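Local coordinates for protein heat shock protease HtrA (Thermotoga maritima, PDB 1L1J) that probably cleaves proteins as an ATP-independent serine endopeptidase of the heat-shock response, the piece here being its protease domain, at residues 44-47 with 48-52. Sequence-based numbering, arbitrary orientation.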
ATOM      1  N   GLY A  44       0.583  -6.270  18.531  1.00 51.30           N
ATOM      2  CA  GLY A  44       1.272  -7.049  19.536  1.00 51.86           C
ATOM      3  C   GLY A  44       2.031  -8.211  18.944  1.00 52.04           C
ATOM      4  O   GLY A  44       2.683  -8.964  19.672  1.00 53.11           O
ATOM      5  N   GLU A  45       1.938  -8.370  17.624  1.00 51.45           N
ATOM      6  CA  GLU A  45       2.637  -9.452  16.942  1.00 52.72           C
ATOM      7  C   GLU A  45       4.042  -8.996  16.554  1.00 53.92           C
ATOM      8  O   GLU A  45       4.781  -9.724  15.885  1.00 53.39           O
ATOM      9  CB  GLU A  45       1.896  -9.886  15.675  1.00 51.07           C
ATOM     10  CG  GLU A  45       0.453 -10.290  15.871  1.00 50.38           C
ATOM     11  CD  GLU A  45      -0.509  -9.120  15.760  1.00 49.91           C
ATOM     12  OE1 GLU A  45      -1.663  -9.356  15.361  1.00 47.61           O
ATOM     13  OE2 GLU A  45      -0.120  -7.975  16.075  1.00 49.88           O
ATOM     14  N   LEU A  46       4.402  -7.785  16.969  1.00 54.64           N
ATOM     15  CA  LEU A  46       5.716  -7.236  16.662  1.00 56.85           C
ATOM     16  C   LEU A  46       6.771  -7.665  17.702  1.00 58.24           C
ATOM     17  O   LEU A  46       6.629  -7.413  18.909  1.00 56.40           O
ATOM     18  CB  LEU A  46       5.624  -5.703  16.568  1.00 56.60           C
ATOM     19  CG  LEU A  46       5.585  -5.023  15.184  1.00 56.04           C
ATOM     20  CD1 LEU A  46       5.306  -6.006  14.054  1.00 53.80           C
ATOM     21  CD2 LEU A  46       4.529  -3.936  15.220  1.00 56.20           C
ATOM     22  N   PRO A  47       7.850  -8.317  17.233  1.00 60.04           N
ATOM     23  CA  PRO A  47       8.949  -8.802  18.076  1.00 61.27           C
ATOM     24  C   PRO A  47       9.384  -7.760  19.092  1.00 62.76           C
ATOM     25  O   PRO A  47       9.178  -6.564  18.896  1.00 63.98           O
ATOM     26  CB  PRO A  47      10.047  -9.106  17.066  1.00 60.85           C
ATOM     27  CG  PRO A  47       9.279  -9.523  15.856  1.00 61.81           C
ATOM     28  CD  PRO A  47       8.177  -8.488  15.808  1.00 61.03           C
ATOM     29  N   PRO A  48      10.003  -8.203  20.193  1.00 63.43           N
ATOM     30  CA  PRO A  48      10.456  -7.273  21.226  1.00 63.95           C
ATOM     31  C   PRO A  48      11.450  -6.258  20.681  1.00 64.25           C
ATOM     32  O   PRO A  48      11.615  -5.178  21.249  1.00 63.84           O
ATOM     33  CB  PRO A  48      11.091  -8.196  22.263  1.00 65.09           C
ATOM     34  CG  PRO A  48      11.632  -9.319  21.421  1.00 65.02           C
ATOM     35  CD  PRO A  48      10.482  -9.569  20.468  1.00 64.45           C
ATOM     36  N   GLY A  49      12.098  -6.614  19.573  1.00 64.93           N
ATOM     37  CA  GLY A  49      13.091  -5.740  18.973  1.00 66.00           C
ATOM     38  C   GLY A  49      12.662  -5.045  17.699  1.00 67.23           C
ATOM     39  O   GLY A  49      13.438  -4.939  16.749  1.00 68.30           O
ATOM     40  N   PHE A  50      11.430  -4.554  17.675  1.00 68.25           N
ATOM     41  CA  PHE A  50      10.933  -3.874  16.493  1.00 68.25           C
ATOM     42  C   PHE A  50      11.667  -2.565  16.243  1.00 68.78           C
ATOM     43  O   PHE A  50      12.481  -2.484  15.332  1.00 69.35           O
ATOM     44  CB  PHE A  50       9.441  -3.600  16.618  1.00 68.22           C
ATOM     45  CG  PHE A  50       8.801  -3.238  15.319  1.00 67.69           C
ATOM     46  CD1 PHE A  50       8.685  -4.183  14.309  1.00 67.18           C
ATOM     47  CD2 PHE A  50       8.372  -1.941  15.079  1.00 66.78           C
ATOM     48  CE1 PHE A  50       8.156  -3.842  13.076  1.00 68.04           C
ATOM     49  CE2 PHE A  50       7.841  -1.588  13.849  1.00 66.83           C
ATOM     50  CZ  PHE A  50       7.733  -2.539  12.845  1.00 67.58           C
ATOM     51  N   GLU A  51      11.373  -1.551  17.056  1.00 69.90           N
ATOM     52  CA  GLU A  51      11.998  -0.230  16.946  1.00 71.34           C
ATOM     53  C   GLU A  51      13.466  -0.280  16.534  1.00 72.10           C
ATOM     54  O   GLU A  51      13.823   0.081  15.409  1.00 72.99           O
ATOM     55  CB  GLU A  51      11.874   0.522  18.276  1.00 71.90           C
ATOM     56  CG  GLU A  51      10.493   1.097  18.538  1.00 75.15           C
ATOM     57  CD  GLU A  51      10.320   1.607  19.964  1.00 77.45           C
ATOM     58  OE1 GLU A  51      10.336   0.781  20.903  1.00 79.51           O
ATOM     59  OE2 GLU A  51      10.163   2.834  20.149  1.00 77.21           O
ATOM     60  N   ARG A  52      14.324  -0.723  17.443  1.00 72.59           N
ATOM     61  CA  ARG A  52      15.745  -0.803  17.139  1.00 73.00           C
ATOM     62  C   ARG A  52      15.999  -1.443  15.766  1.00 71.83           C
ATOM     63  O   ARG A  52      16.711  -0.874  14.939  1.00 71.87           O
ATOM     64  CB  ARG A  52      16.469  -1.588  18.245  1.00 74.47           C
ATOM     65  CG  ARG A  52      17.589  -0.804  18.954  1.00 77.12           C
ATOM     66  CD  ARG A  52      18.062  -1.521  20.226  1.00 78.79           C
ATOM     67  NE  ARG A  52      19.520  -1.661  20.318  1.00 80.20           N
ATOM     68  CZ  ARG A  52      20.361  -0.723  20.761  1.00 80.61           C
ATOM     69  NH1 ARG A  52      19.907   0.455  21.170  1.00 79.70           N
ATOM     70  NH2 ARG A  52      21.668  -0.973  20.801  1.00 79.91           N
TER
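L46 and F50, four residues apart, meet in the surface loop that leads into helix 50-53 and illustrate how a turn can bring two apolar side chains together where a helix begins. The branch carbon of L46 does most of the touching: its CG sits over one face of the F50 ring, 3.6 Å from the ring centroid and 23° off the ring normal, a CH-pi contact. It is offset toward the rim, above the CD1-CE1 side of the ring, while the methyl CD1 of L46 reaches F50 CE1 at 3.7 Å. F50 holds CG anti to its backbone N (chi1 -165°), and in that torsion one ring face lies against L46 CG. Both side chains also rest on L57 of strand 54-64, and L46 touches F39 of helix 33-42 as well. With an alanine in place of F50, L46 would probably lose the aromatic surface under its branch carbon, and a gap would be likely to open beside L57. P47 follows, and its carbonyl begins the turn: P47 O accepts a weak hydrogen bond from F50 N at 3.3 Å, bent to 126°. Beyond the turn, E51 makes a salt bridge through OE1 with K40, tying the new helix to the preceding one. The stretch from P47 to F50 is thus a type I beta turn with G49 at the N-cap of helix 50-53, part of the surface connection between helix 33-42 and strand 54-64 in this trypsin-like protease domain.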